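Ribonuclease H (Uncultured organism, PDB 4IBN) probably cleaves the RNA strand of RNA-DNA hybrids endonucleolytically, leaving 5'-phosphomonoesters, with magnesium as cofactor. Local coordinates at residues 109-114 with 124-129. Numbering follows the deposited sequence.
Sequences HDWAQR and ENLALW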
ATOM      1  N   HIS A 109     -11.184  -7.566 -11.473  1.00 21.56           N
ATOM      2  CA  HIS A 109     -12.109  -8.577 -11.887  1.00 22.40           C
ATOM      3  C   HIS A 109     -12.618  -8.277 -13.290  1.00 21.54           C
ATOM      4  O   HIS A 109     -12.770  -9.148 -14.051  1.00 24.15           O
ATOM      5  CB  HIS A 109     -13.256  -8.720 -10.878  1.00 22.02           C
ATOM      6  CG  HIS A 109     -12.818  -9.113  -9.504  1.00 22.23           C
ATOM      7  ND1 HIS A 109     -12.268 -10.331  -9.217  1.00 23.25           N
ATOM      8  CD2 HIS A 109     -12.863  -8.447  -8.337  1.00 23.81           C
ATOM      9  CE1 HIS A 109     -11.983 -10.396  -7.940  1.00 27.66           C
ATOM     10  NE2 HIS A 109     -12.322  -9.258  -7.383  1.00 26.37           N
ATOM     11  N   ASP A 110     -12.920  -7.036 -13.588  1.00 22.23           N
ATOM     12  CA  ASP A 110     -13.335  -6.675 -14.927  1.00 25.68           C
ATOM     13  C   ASP A 110     -12.228  -6.904 -15.930  1.00 25.84           C
ATOM     14  O   ASP A 110     -12.461  -7.392 -16.987  1.00 26.85           O
ATOM     15  CB  ASP A 110     -13.732  -5.208 -15.007  1.00 28.04           C
ATOM     16  CG  ASP A 110     -14.977  -4.880 -14.212  1.00 34.67           C
ATOM     17  OD1 ASP A 110     -15.805  -5.760 -14.020  1.00 34.62           O
ATOM     18  OD2 ASP A 110     -15.113  -3.732 -13.772  1.00 34.91           O
ATOM     19  N   TRP A 111     -11.017  -6.518 -15.594  1.00 22.24           N
ATOM     20  CA  TRP A 111      -9.917  -6.684 -16.496  1.00 21.08           C
ATOM     21  C   TRP A 111      -9.645  -8.156 -16.794  1.00 20.10           C
ATOM     22  O   TRP A 111      -9.395  -8.515 -17.893  1.00 24.95           O
ATOM     23  CB  TRP A 111      -8.659  -6.003 -15.938  1.00 22.99           C
ATOM     24  CG  TRP A 111      -8.778  -4.551 -15.923  1.00 25.92           C
ATOM     25  CD1 TRP A 111      -9.404  -3.818 -16.811  1.00 35.72           C
ATOM     26  CD2 TRP A 111      -8.219  -3.632 -14.970  1.00 26.35           C
ATOM     27  NE1 TRP A 111      -9.316  -2.489 -16.490  1.00 37.62           N
ATOM     28  CE2 TRP A 111      -8.587  -2.362 -15.349  1.00 34.15           C
ATOM     29  CE3 TRP A 111      -7.460  -3.772 -13.833  1.00 26.10           C
ATOM     30  CZ2 TRP A 111      -8.190  -1.229 -14.633  1.00 32.46           C
ATOM     31  CZ3 TRP A 111      -7.124  -2.680 -13.128  1.00 24.17           C
ATOM     32  CH2 TRP A 111      -7.458  -1.432 -13.526  1.00 28.26           C
ATOM     33  N   ALA A 112      -9.679  -8.986 -15.781  1.00 21.55           N
ATOM     34  CA  ALA A 112      -9.468 -10.400 -15.961  1.00 21.44           C
ATOM     35  C   ALA A 112     -10.543 -10.996 -16.843  1.00 23.16           C
ATOM     36  O   ALA A 112     -10.307 -11.829 -17.647  1.00 23.63           O
ATOM     37  CB  ALA A 112      -9.427 -11.106 -14.658  1.00 21.29           C
ATOM     38  N   GLN A 113     -11.735 -10.512 -16.660  1.00 22.74           N
ATOM     39  CA  GLN A 113     -12.859 -10.996 -17.400  1.00 25.64           C
ATOM     40  C   GLN A 113     -12.617 -10.743 -18.884  1.00 23.90           C
ATOM     41  O   GLN A 113     -12.968 -11.523 -19.707  1.00 27.39           O
ATOM     42  CB  GLN A 113     -14.122 -10.320 -16.925  1.00 27.32           C
ATOM     43  CG  GLN A 113     -15.348 -10.958 -17.376  1.00 31.47           C
ATOM     44  CD  GLN A 113     -16.548 -10.278 -16.801  1.00 39.51           C
ATOM     45  OE1 GLN A 113     -16.629  -9.091 -16.804  1.00 34.91           O
ATOM     46  NE2 GLN A 113     -17.482 -11.048 -16.302  1.00 38.95           N
ATOM     47  N   ARG A 114     -11.966  -9.650 -19.206  1.00 23.93           N
ATOM     48  CA  ARG A 114     -11.752  -9.266 -20.568  1.00 26.20           C
ATOM     49  C   ARG A 114     -10.411  -9.738 -21.097  1.00 25.18           C
ATOM     50  O   ARG A 114      -9.936  -9.244 -22.065  1.00 28.16           O
ATOM     51  CB  ARG A 114     -11.979  -7.775 -20.770  1.00 27.44           C
ATOM     52  CG  ARG A 114     -10.746  -6.933 -20.763  1.00 35.13           C
ATOM     53  CD  ARG A 114     -10.856  -5.606 -21.518  1.00 39.36           C
ATOM     54  NE  ARG A 114     -10.165  -4.581 -20.800  1.00 48.27           N
ATOM     55  CZ  ARG A 114      -9.480  -3.591 -21.334  1.00 54.91           C
ATOM     56  NH1 ARG A 114      -9.353  -3.479 -22.663  1.00 61.59           N
ATOM     57  NH2 ARG A 114      -8.880  -2.736 -20.541  1.00 51.40           N
ATOM     58  N   GLU A 124      -3.428   2.083 -18.849  1.00 28.35           N
ATOM     59  CA  GLU A 124      -4.048   1.509 -17.692  1.00 25.05           C
ATOM     60  C   GLU A 124      -3.067   0.871 -16.675  1.00 24.55           C
ATOM     61  O   GLU A 124      -3.493   0.310 -15.746  1.00 24.22           O
ATOM     62  CB  GLU A 124      -5.038   0.453 -18.148  1.00 27.73           C
ATOM     63  CG  GLU A 124      -6.154   0.961 -18.970  1.00 36.14           C
ATOM     64  CD  GLU A 124      -6.825  -0.109 -19.868  1.00 43.31           C
ATOM     65  OE1 GLU A 124      -6.256  -0.536 -20.880  1.00 33.44           O
ATOM     66  OE2 GLU A 124      -7.963  -0.456 -19.563  1.00 43.19           O
ATOM     67  N   ASN A 125      -1.783   0.926 -16.923  1.00 22.22           N
ATOM     68  CA  ASN A 125      -0.813   0.287 -16.058  1.00 23.23           C
ATOM     69  C   ASN A 125      -1.062  -1.227 -15.882  1.00 21.86           C
ATOM     70  O   ASN A 125      -0.801  -1.756 -14.858  1.00 20.94           O
ATOM     71  CB  ASN A 125      -0.815   0.907 -14.673  1.00 21.61           C
ATOM     72  CG  ASN A 125      -0.753   2.401 -14.684  1.00 31.19           C
ATOM     73  OD1 ASN A 125      -1.664   3.047 -14.250  1.00 38.84           O
ATOM     74  ND2 ASN A 125       0.313   2.932 -15.139  1.00 26.72           N
ATOM     75  N   LEU A 126      -1.508  -1.897 -16.922  1.00 23.58           N
ATOM     76  CA  LEU A 126      -1.914  -3.269 -16.794  1.00 21.42           C
ATOM     77  C   LEU A 126      -0.801  -4.194 -16.310  1.00 19.25           C
ATOM     78  O   LEU A 126      -1.078  -5.105 -15.592  1.00 23.47           O
ATOM     79  CB  LEU A 126      -2.524  -3.822 -18.087  1.00 21.72           C
ATOM     80  CG  LEU A 126      -3.859  -3.250 -18.529  1.00 24.85           C
ATOM     81  CD1 LEU A 126      -4.370  -3.909 -19.775  1.00 29.54           C
ATOM     82  CD2 LEU A 126      -4.915  -3.199 -17.467  1.00 27.64           C
ATOM     83  N   ALA A 127       0.425  -3.989 -16.748  1.00 19.26           N
ATOM     84  CA  ALA A 127       1.496  -4.850 -16.294  1.00 18.97           C
ATOM     85  C   ALA A 127       1.717  -4.745 -14.794  1.00 19.54           C
ATOM     86  O   ALA A 127       1.921  -5.719 -14.149  1.00 19.93           O
ATOM     87  CB  ALA A 127       2.756  -4.562 -17.022  1.00 22.16           C
ATOM     88  N   LEU A 128       1.692  -3.531 -14.285  1.00 17.53           N
ATOM     89  CA  LEU A 128       1.813  -3.320 -12.871  1.00 19.33           C
ATOM     90  C   LEU A 128       0.653  -3.880 -12.082  1.00 17.50           C
ATOM     91  O   LEU A 128       0.841  -4.380 -11.052  1.00 20.05           O
ATOM     92  CB  LEU A 128       2.018  -1.860 -12.527  1.00 20.39           C
ATOM     93  CG  LEU A 128       3.380  -1.242 -12.363  1.00 30.99           C
ATOM     94  CD1 LEU A 128       3.168   0.065 -11.684  1.00 25.52           C
ATOM     95  CD2 LEU A 128       4.309  -2.034 -11.574  1.00 22.24           C
ATOM     96  N   TRP A 129      -0.542  -3.777 -12.600  1.00 18.99           N
ATOM     97  CA  TRP A 129      -1.680  -4.347 -11.931  1.00 18.69           C
ATOM     98  C   TRP A 129      -1.492  -5.846 -11.799  1.00 19.27           C
ATOM     99  O   TRP A 129      -1.780  -6.400 -10.803  1.00 19.52           O
ATOM    100  CB  TRP A 129      -2.968  -4.070 -12.684  1.00 19.35           C
ATOM    101  CG  TRP A 129      -3.599  -2.795 -12.326  1.00 18.97           C
ATOM    102  CD1 TRP A 129      -3.693  -1.691 -13.097  1.00 18.11           C
ATOM    103  CD2 TRP A 129      -4.244  -2.482 -11.111  1.00 17.16           C
ATOM    104  NE1 TRP A 129      -4.356  -0.721 -12.449  1.00 17.60           N
ATOM    105  CE2 TRP A 129      -4.703  -1.174 -11.216  1.00 16.31           C
ATOM    106  CE3 TRP A 129      -4.524  -3.192  -9.959  1.00 19.53           C
ATOM    107  CZ2 TRP A 129      -5.378  -0.560 -10.204  1.00 18.58           C
ATOM    108  CZ3 TRP A 129      -5.178  -2.561  -8.961  1.00 18.34           C
ATOM    109  CH2 TRP A 129      -5.607  -1.268  -9.090  1.00 19.80           C
TER
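In the RNase H fold of this type 1 enzyme, a twelve-residue loop, 114-125, links helix 98-113 to helix 126-136, and the side chains of Trp-111 and Trp-129 meet between the end of the first helix and the start of the second. The pair is edge-to-face. The six-membered ring of Trp-111 presents its CZ3-CH2 edge to the five-membered ring of Trp-129. The two centroids are 4.4 Å apart and the planes are inclined at 57°. Trp-111 CZ3 comes within 3.4 Å of Trp-129 CE2. Leu-126 packs over one face of Trp-111. Leu-126 CD2 sits 4.2 Å from the centroid of the Trp-111 five-membered ring, 12° off the normal, a CH-pi contact. With chi1 of -68°, CG of Trp-111 lies anti to the carbonyl carbon, and the indole reaches across to the other helix. At the two ends of the loop, Arg-114 and Glu-124 form a salt bridge, Arg-114 NH2 to Glu-124 OE2 at 2.6 Å. The carboxylate oxygen meets the guanidinium at its edge, near its plane. Glu-124 OE1 accepts a hydrogen bond from Lys-119 N, so the carboxylate holds the Arg-114 side chain through OE2 and the loop backbone through OE1. Trp-129 NE1 is hydrogen-bonded to Tyr-99 OH, which ties the indole to the first turn of helix 98-113. A leucine in place of Trp-129 would probably leave Tyr-99 without this indole partner and the edge of Trp-111 without an aromatic face. Trp-129 also touches Met-104 and Val-108 of helix 98-113 and Leu-72 of helix 67-82, so its buried ring joins three helices, while the salt bridge joins the two ends of the connecting loop.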